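Local coordinates for protein putative transporter (Clostridium difficile 630, PDB 3LV9) that is a putative membrane transporter, possibly binding flavin adenine dinucleotide, represented by its paired CBS domains, whose role is not established, at residues I38-S43 against D68-V73; I98-N103 against L110-K115. One frame throughout, in Å; residues are numbered along the deposited sequence.

Contact 1 (I38-S43 against D68-V73); sequences IYESDS and DILGFV. With PO4 (phosphate ion), chain B.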
ATOM      1  N   ILE A  38       7.461  14.414  -2.855  1.00 30.86           N
ATOM      2  CA  ILE A  38       7.135  15.034  -4.084  1.00 29.91           C
ATOM      3  C   ILE A  38       7.152  16.530  -3.836  1.00 29.69           C
ATOM      4  O   ILE A  38       6.380  17.011  -3.014  1.00 30.66           O
ATOM      5  CB  ILE A  38       5.733  14.644  -4.510  1.00 29.89           C
ATOM      6  CG1 ILE A  38       5.671  13.147  -4.844  1.00 30.37           C
ATOM      7  CG2 ILE A  38       5.336  15.442  -5.751  1.00 30.42           C
ATOM      8  CD1 ILE A  38       4.369  12.718  -5.429  1.00 32.37           C
ATOM      9  N   TYR A  39       7.988  17.289  -4.534  1.00 28.23           N
ATOM     10  CA  TYR A  39       7.981  18.751  -4.342  1.00 28.45           C
ATOM     11  C   TYR A  39       6.876  19.365  -5.213  1.00 27.54           C
ATOM     12  O   TYR A  39       6.572  18.846  -6.288  1.00 26.20           O
ATOM     13  CB  TYR A  39       9.348  19.361  -4.673  1.00 28.26           C
ATOM     14  CG  TYR A  39      10.472  18.865  -3.771  1.00 29.35           C
ATOM     15  CD1 TYR A  39      10.880  19.598  -2.675  1.00 30.87           C
ATOM     16  CD2 TYR A  39      11.137  17.690  -4.034  1.00 31.31           C
ATOM     17  CE1 TYR A  39      11.891  19.165  -1.855  1.00 30.20           C
ATOM     18  CE2 TYR A  39      12.164  17.241  -3.192  1.00 30.69           C
ATOM     19  CZ  TYR A  39      12.512  17.983  -2.105  1.00 29.37           C
ATOM     20  OH  TYR A  39      13.503  17.559  -1.264  1.00 27.59           O
ATOM     21  N   GLU A  40       6.275  20.463  -4.784  1.00 27.28           N
ATOM     22  CA  GLU A  40       5.216  21.040  -5.626  1.00 28.30           C
ATOM     23  C   GLU A  40       5.739  21.477  -7.000  1.00 26.90           C
ATOM     24  O   GLU A  40       4.977  21.554  -7.938  1.00 27.55           O
ATOM     25  CB  GLU A  40       4.373  22.156  -4.920  1.00 28.47           C
ATOM     26  CG  GLU A  40       5.099  23.392  -4.517  1.00 31.20           C
ATOM     27  CD  GLU A  40       4.188  24.467  -3.850  1.00 33.42           C
ATOM     28  OE1 GLU A  40       2.934  24.367  -3.825  1.00 34.05           O
ATOM     29  OE2 GLU A  40       4.756  25.429  -3.329  1.00 33.50           O
ATOM     30  N   SER A  41       7.033  21.728  -7.122  1.00 26.36           N
ATOM     31  CA  SER A  41       7.599  22.153  -8.383  1.00 25.18           C
ATOM     32  C   SER A  41       8.174  21.033  -9.215  1.00 24.17           C
ATOM     33  O   SER A  41       8.786  21.297 -10.219  1.00 24.19           O
ATOM     34  CB  SER A  41       8.689  23.184  -8.137  1.00 25.20           C
ATOM     35  OG  SER A  41       8.720  24.107  -9.215  1.00 25.99           O
ATOM     36  N   ASP A  42       8.021  19.779  -8.817  1.00 24.14           N
ATOM     37  CA  ASP A  42       8.536  18.663  -9.644  1.00 23.84           C
ATOM     38  C   ASP A  42       7.748  18.536 -10.941  1.00 24.20           C
ATOM     39  O   ASP A  42       6.528  18.802 -10.964  1.00 24.16           O
ATOM     40  CB  ASP A  42       8.387  17.349  -8.919  1.00 24.56           C
ATOM     41  CG  ASP A  42       9.407  17.155  -7.817  1.00 27.79           C
ATOM     42  OD1 ASP A  42      10.442  17.876  -7.760  1.00 29.60           O
ATOM     43  OD2 ASP A  42       9.171  16.232  -7.022  1.00 29.00           O
ATOM     44  N   SER A  43       8.416  18.112 -12.014  1.00 24.45           N
ATOM     45  CA  SER A  43       7.742  17.890 -13.261  1.00 24.98           C
ATOM     46  C   SER A  43       6.942  16.642 -13.105  1.00 25.71           C
ATOM     47  O   SER A  43       7.190  15.830 -12.198  1.00 25.55           O
ATOM     48  CB  SER A  43       8.741  17.696 -14.382  1.00 25.69           C
ATOM     49  OG  SER A  43       9.466  16.507 -14.184  1.00 24.57           O
ATOM     50  N   ASP A  68       9.240  21.831   4.978  1.00 28.20           N
ATOM     51  CA  ASP A  68       7.970  22.485   4.678  1.00 29.11           C
ATOM     52  C   ASP A  68       7.047  21.487   4.020  1.00 27.86           C
ATOM     53  O   ASP A  68       6.887  21.508   2.839  1.00 27.01           O
ATOM     54  CB  ASP A  68       8.197  23.727   3.804  1.00 29.65           C
ATOM     55  CG  ASP A  68       6.920  24.586   3.650  1.00 33.41           C
ATOM     56  OD1 ASP A  68       5.882  24.245   4.292  1.00 36.91           O
ATOM     57  OD2 ASP A  68       6.962  25.589   2.885  1.00 34.88           O
ATOM     58  N   ILE A  69       6.475  20.597   4.817  1.00 28.28           N
ATOM     59  CA  ILE A  69       5.504  19.630   4.321  1.00 29.01           C
ATOM     60  C   ILE A  69       4.128  20.264   4.180  1.00 29.30           C
ATOM     61  O   ILE A  69       3.615  20.843   5.124  1.00 30.93           O
ATOM     62  CB  ILE A  69       5.318  18.448   5.269  1.00 29.08           C
ATOM     63  CG1 ILE A  69       6.653  17.769   5.551  1.00 29.97           C
ATOM     64  CG2 ILE A  69       4.318  17.448   4.677  1.00 27.29           C
ATOM     65  CD1 ILE A  69       7.351  17.328   4.375  1.00 31.77           C
ATOM     66  N   LEU A  70       3.515  20.108   3.015  1.00 29.55           N
ATOM     67  CA  LEU A  70       2.169  20.612   2.765  1.00 29.09           C
ATOM     68  C   LEU A  70       1.049  19.582   3.074  1.00 29.17           C
ATOM     69  O   LEU A  70      -0.111  19.939   3.328  1.00 28.40           O
ATOM     70  CB  LEU A  70       2.080  21.034   1.304  1.00 28.93           C
ATOM     71  CG  LEU A  70       3.130  22.017   0.779  1.00 29.37           C
ATOM     72  CD1 LEU A  70       2.726  22.383  -0.684  1.00 26.65           C
ATOM     73  CD2 LEU A  70       3.242  23.273   1.649  1.00 29.91           C
ATOM     74  N   GLY A  71       1.393  18.302   3.028  1.00 29.34           N
ATOM     75  CA  GLY A  71       0.408  17.245   3.265  1.00 28.77           C
ATOM     76  C   GLY A  71       0.935  16.021   2.593  1.00 28.48           C
ATOM     77  O   GLY A  71       2.129  15.902   2.425  1.00 28.77           O
ATOM     78  N   PHE A  72       0.064  15.105   2.200  1.00 28.63           N
ATOM     79  CA  PHE A  72       0.510  13.990   1.403  1.00 28.79           C
ATOM     80  C   PHE A  72      -0.469  13.647   0.299  1.00 29.18           C
ATOM     81  O   PHE A  72      -1.593  14.151   0.244  1.00 28.74           O
ATOM     82  CB  PHE A  72       0.759  12.778   2.272  1.00 29.06           C
ATOM     83  CG  PHE A  72      -0.484  12.006   2.635  1.00 28.73           C
ATOM     84  CD1 PHE A  72      -0.846  10.896   1.905  1.00 28.97           C
ATOM     85  CD2 PHE A  72      -1.232  12.352   3.758  1.00 32.09           C
ATOM     86  CE1 PHE A  72      -1.964  10.121   2.266  1.00 33.46           C
ATOM     87  CE2 PHE A  72      -2.372  11.593   4.146  1.00 32.97           C
ATOM     88  CZ  PHE A  72      -2.740  10.475   3.391  1.00 32.61           C
ATOM     89  N   VAL A  73      -0.023  12.779  -0.591  1.00 28.46           N
ATOM     90  CA  VAL A  73      -0.870  12.360  -1.635  1.00 29.07           C
ATOM     91  C   VAL A  73      -0.778  10.874  -1.741  1.00 29.93           C
ATOM     92  O   VAL A  73       0.215  10.277  -1.346  1.00 29.92           O
ATOM     93  CB  VAL A  73      -0.515  13.040  -2.970  1.00 29.14           C
ATOM     94  CG1 VAL A  73      -0.889  14.500  -2.895  1.00 29.12           C
ATOM     95  CG2 VAL A  73       0.967  12.857  -3.318  1.00 27.60           C
TER
HETATM   96  P   PO4 B 401      15.856  15.407  -2.223  1.00 74.43           P
HETATM   97  O1  PO4 B 401      17.362  15.388  -2.368  1.00 76.49           O
HETATM   98  O2  PO4 B 401      15.522  16.391  -1.136  1.00 76.36           O
HETATM   99  O3  PO4 B 401      15.150  15.884  -3.466  1.00 78.28           O
HETATM  100  O4  PO4 B 401      15.433  13.994  -1.890  1.00 75.16           O
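In the three-stranded sheet of the first CBS domain, strands 38-39 and 69-74 are the two outer strands, and Ile38 and Val73 meet across the strand 58-62 that runs between them. CD1 of Ile38 touches CG2 of Val73 at 4.0 Å, the two side chains crossing at about a right angle. CG1 of Ile38 stands anti to the carbonyl carbon (chi1 -67°), and with the chain extended beyond it CD1 reaches across the central strand. That strand of the CBS-domain sheet takes the backbone bonds of both outer strands, and no hydrogen bond joins 38-43 to 68-73 directly. Val73 also touches Val61 of the central strand, while Ile47 of helix 44-53 packs on Ile38. Nearer the surface, the extended side chain of Glu40 passes across Leu70, with OE1 3.7 Å from Leu70 CD1; Glu40 OE2 forms a salt bridge with Arg63. Strand 38-39 ends in a type I turn from Tyr39 to Asp42, where Tyr39 N donates to Asp42 OD2 from above the carboxylate plane. O2 of a phosphate ion, probably from the crystallisation liquor and also bound by Lys66 NZ, lies in plane at the Tyr39 ring edge; its implausibly short approach to Tyr39 OH makes that bond doubtful.

Contact 2 (I98-N103 against L110-K115); sequences IYISEN and LERIRK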
ATOM      1  N   ILE A  98      -0.278  14.415  10.149  1.00 36.23           N
ATOM      2  CA  ILE A  98      -0.004  14.798  11.530  1.00 36.48           C
ATOM      3  C   ILE A  98       1.513  14.827  11.754  1.00 35.68           C
ATOM      4  O   ILE A  98       2.278  14.184  11.026  1.00 34.39           O
ATOM      5  CB  ILE A  98      -0.691  13.831  12.535  1.00 36.96           C
ATOM      6  CG1 ILE A  98      -0.200  12.390  12.372  1.00 37.72           C
ATOM      7  CG2 ILE A  98      -2.218  13.826  12.330  1.00 39.01           C
ATOM      8  CD1 ILE A  98      -0.512  11.570  13.589  1.00 39.52           C
ATOM      9  N   TYR A  99       1.935  15.570  12.768  1.00 35.73           N
ATOM     10  CA  TYR A  99       3.358  15.643  13.134  1.00 35.86           C
ATOM     11  C   TYR A  99       3.490  15.070  14.510  1.00 35.95           C
ATOM     12  O   TYR A  99       2.689  15.386  15.397  1.00 36.29           O
ATOM     13  CB  TYR A  99       3.895  17.080  13.129  1.00 36.03           C
ATOM     14  CG  TYR A  99       3.790  17.798  11.791  1.00 36.39           C
ATOM     15  CD1 TYR A  99       4.867  17.859  10.921  1.00 35.83           C
ATOM     16  CD2 TYR A  99       2.609  18.409  11.396  1.00 35.91           C
ATOM     17  CE1 TYR A  99       4.770  18.510   9.712  1.00 35.34           C
ATOM     18  CE2 TYR A  99       2.515  19.050  10.169  1.00 35.56           C
ATOM     19  CZ  TYR A  99       3.600  19.089   9.334  1.00 33.58           C
ATOM     20  OH  TYR A  99       3.512  19.746   8.113  1.00 33.93           O
ATOM     21  N   ILE A 100       4.470  14.191  14.680  1.00 35.87           N
ATOM     22  CA  ILE A 100       4.793  13.649  15.987  1.00 36.23           C
ATOM     23  C   ILE A 100       6.284  13.814  16.258  1.00 35.26           C
ATOM     24  O   ILE A 100       7.097  13.861  15.343  1.00 35.50           O
ATOM     25  CB  ILE A 100       4.412  12.160  16.096  1.00 36.23           C
ATOM     26  CG1 ILE A 100       5.047  11.341  14.977  1.00 38.16           C
ATOM     27  CG2 ILE A 100       2.958  11.986  15.941  1.00 37.01           C
ATOM     28  CD1 ILE A 100       5.212   9.915  15.360  1.00 39.38           C
ATOM     29  N   SER A 101       6.627  13.892  17.529  1.00 35.05           N
ATOM     30  CA  SER A 101       8.024  14.011  17.963  1.00 34.72           C
ATOM     31  C   SER A 101       8.741  12.688  17.860  1.00 33.94           C
ATOM     32  O   SER A 101       8.140  11.629  18.090  1.00 33.93           O
ATOM     33  CB  SER A 101       8.141  14.463  19.412  1.00 34.30           C
ATOM     34  OG  SER A 101       9.489  14.333  19.811  1.00 34.99           O
ATOM     35  N   GLU A 102      10.033  12.777  17.567  1.00 33.19           N
ATOM     36  CA  GLU A 102      10.882  11.590  17.410  1.00 33.61           C
ATOM     37  C   GLU A 102      11.114  10.828  18.751  1.00 33.06           C
ATOM     38  O   GLU A 102      11.591   9.710  18.752  1.00 32.21           O
ATOM     39  CB  GLU A 102      12.237  11.969  16.731  1.00 33.37           C
ATOM     40  CG  GLU A 102      13.247  12.751  17.609  1.00 33.50           C
ATOM     41  CD  GLU A 102      14.526  13.188  16.862  1.00 35.26           C
ATOM     42  OE1 GLU A 102      14.612  13.046  15.600  1.00 34.71           O
ATOM     43  OE2 GLU A 102      15.444  13.696  17.556  1.00 34.88           O
ATOM     44  N   ASN A 103      10.786  11.472  19.869  1.00 33.58           N
ATOM     45  CA  ASN A 103      10.887  10.891  21.220  1.00 33.74           C
ATOM     46  C   ASN A 103       9.552  10.294  21.671  1.00 33.65           C
ATOM     47  O   ASN A 103       9.453   9.763  22.772  1.00 33.01           O
ATOM     48  CB  ASN A 103      11.305  11.992  22.208  1.00 33.90           C
ATOM     49  CG  ASN A 103      12.623  12.646  21.815  1.00 35.97           C
ATOM     50  OD1 ASN A 103      13.523  11.959  21.311  1.00 34.69           O
ATOM     51  ND2 ASN A 103      12.739  13.980  22.021  1.00 37.09           N
ATOM     52  N   LEU A 110       1.054   5.021  17.924  1.00 38.71           N
ATOM     53  CA  LEU A 110      -0.088   4.308  17.354  1.00 39.91           C
ATOM     54  C   LEU A 110      -1.382   4.905  17.893  1.00 40.61           C
ATOM     55  O   LEU A 110      -2.301   5.181  17.129  1.00 40.93           O
ATOM     56  CB  LEU A 110       0.006   2.811  17.654  1.00 39.73           C
ATOM     57  CG  LEU A 110      -1.054   1.872  17.062  1.00 41.38           C
ATOM     58  CD1 LEU A 110      -0.947   1.789  15.534  1.00 38.67           C
ATOM     59  CD2 LEU A 110      -0.966   0.459  17.722  1.00 39.67           C
ATOM     60  N   GLU A 111      -1.435   5.108  19.216  1.00 41.75           N
ATOM     61  CA  GLU A 111      -2.604   5.688  19.889  1.00 41.99           C
ATOM     62  C   GLU A 111      -2.985   6.982  19.185  1.00 41.19           C
ATOM     63  O   GLU A 111      -4.147   7.173  18.845  1.00 42.52           O
ATOM     64  CB  GLU A 111      -2.316   5.992  21.387  1.00 42.64           C
ATOM     65  CG  GLU A 111      -2.392   4.794  22.381  1.00 45.82           C
ATOM     66  CD  GLU A 111      -2.085   5.176  23.873  1.00 49.85           C
ATOM     67  OE1 GLU A 111      -2.145   6.387  24.242  1.00 52.97           O
ATOM     68  OE2 GLU A 111      -1.799   4.256  24.685  1.00 51.16           O
ATOM     69  N   ARG A 112      -1.993   7.849  18.977  0.50 40.50           N
ATOM     70  CA  ARG A 112      -2.168   9.181  18.407  0.50 39.79           C
ATOM     71  C   ARG A 112      -2.718   9.120  16.981  0.50 40.03           C
ATOM     72  O   ARG A 112      -3.735   9.730  16.665  0.50 39.83           O
ATOM     73  CB  ARG A 112      -0.802   9.885  18.424  0.50 39.54           C
ATOM     74  CG  ARG A 112      -0.774  11.330  17.983  0.50 37.72           C
ATOM     75  CD  ARG A 112      -1.196  12.274  19.101  0.50 36.45           C
ATOM     76  NE  ARG A 112      -0.434  12.124  20.349  0.50 33.61           N
ATOM     77  CZ  ARG A 112       0.555  12.925  20.736  0.50 30.55           C
ATOM     78  NH1 ARG A 112       0.960  13.932  19.969  0.50 29.01           N
ATOM     79  NH2 ARG A 112       1.150  12.704  21.891  0.50 29.27           N
ATOM     80  N   ILE A 113      -2.029   8.372  16.126  1.00 40.47           N
ATOM     81  CA  ILE A 113      -2.383   8.269  14.712  1.00 40.36           C
ATOM     82  C   ILE A 113      -3.692   7.555  14.584  1.00 40.83           C
ATOM     83  O   ILE A 113      -4.495   7.909  13.723  1.00 41.20           O
ATOM     84  CB  ILE A 113      -1.297   7.513  13.906  1.00 40.57           C
ATOM     85  CG1 ILE A 113       0.007   8.316  13.887  1.00 40.06           C
ATOM     86  CG2 ILE A 113      -1.713   7.268  12.468  1.00 40.01           C
ATOM     87  CD1 ILE A 113       1.155   7.515  13.292  1.00 41.80           C
ATOM     88  N   ARG A 114      -3.929   6.561  15.444  1.00 40.81           N
ATOM     89  CA  ARG A 114      -5.205   5.888  15.433  1.00 41.15           C
ATOM     90  C   ARG A 114      -6.306   6.943  15.732  1.00 41.51           C
ATOM     91  O   ARG A 114      -7.300   7.028  14.984  1.00 42.02           O
ATOM     92  CB  ARG A 114      -5.219   4.670  16.387  1.00 41.00           C
ATOM     93  N   LYS A 115      -6.094   7.782  16.758  1.00 41.38           N
ATOM     94  CA  LYS A 115      -7.102   8.785  17.199  1.00 41.36           C
ATOM     95  C   LYS A 115      -7.461   9.791  16.113  1.00 41.35           C
ATOM     96  O   LYS A 115      -8.637  10.119  15.943  1.00 40.50           O
ATOM     97  CB  LYS A 115      -6.635   9.552  18.447  1.00 41.35           C
TER
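Ile98 and Ile113 meet end to flank: the terminal methyl of the strand residue lies against the middle of the helix residue. CD1 of Ile98 is placed 3.3 Å from CG1 of Ile113, shorter than a normal contact between two saturated carbons and doubtful in detail, and is also 4.0 Å from Ile113 CA and 4.1 Å from Ile113 CB. It therefore rests where the side chain leaves the helix backbone. The two side chains run obliquely to each other. For Ile98 this reach depends on CG1 sitting between the backbone N and the carbonyl carbon (chi1 61°), with CD1 carried onward by a nearly extended second torsion. Ile113 starts out alongside the strand, its CA-CB bond not aimed at it, and only farther along does the side chain come close.

The second line of contact is looser and involves the aliphatic part of Arg112. Its CG methylene lies near two strand residues that point the same way, 4.3 Å from CG2 of Ile100 and 4.4 Å from CD1 of Ile98. Arg112 was modelled in two conformers, and these loose contacts are those of one of them. Ala121 of the neighbouring strand touches both Ile98 and Ile113, and Ile139 of helix 136-145 packs on Ile113, extending the apolar layer under the sheet. Beyond the strand, Asn103 N donates to Ser101 OG over 3.1 Å, an ST turn that starts the chain on its way to the helix.

Strand 98-101 and helix 110-115 run nearly antiparallel, at 169°, with their axes 10.1 Å apart. In chain order strand 98-101, helix 106-116 and the parallel strand 120-124 form the beta-alpha-beta crossover of a CBS domain.

How the contacts relate
The two contacts come in series along the chain, contact 1 closing before contact 2 opens, and their centres lie 21 Å apart on opposite sides of the chain's centre. Each belongs to its own CBS domain and its own sheet: contact 1 joins the outer strands of a three-stranded sheet, whereas contact 2 packs an edge strand of a four-stranded one against a helix. The sheets come together between them, where Ile69 O and Tyr99 OH pack at 3.2 Å and Ile69 also touches Ile122 of strand 120-124. This pairing of two CBS domains through their sheets, with helices outside, is the Bateman module of the family.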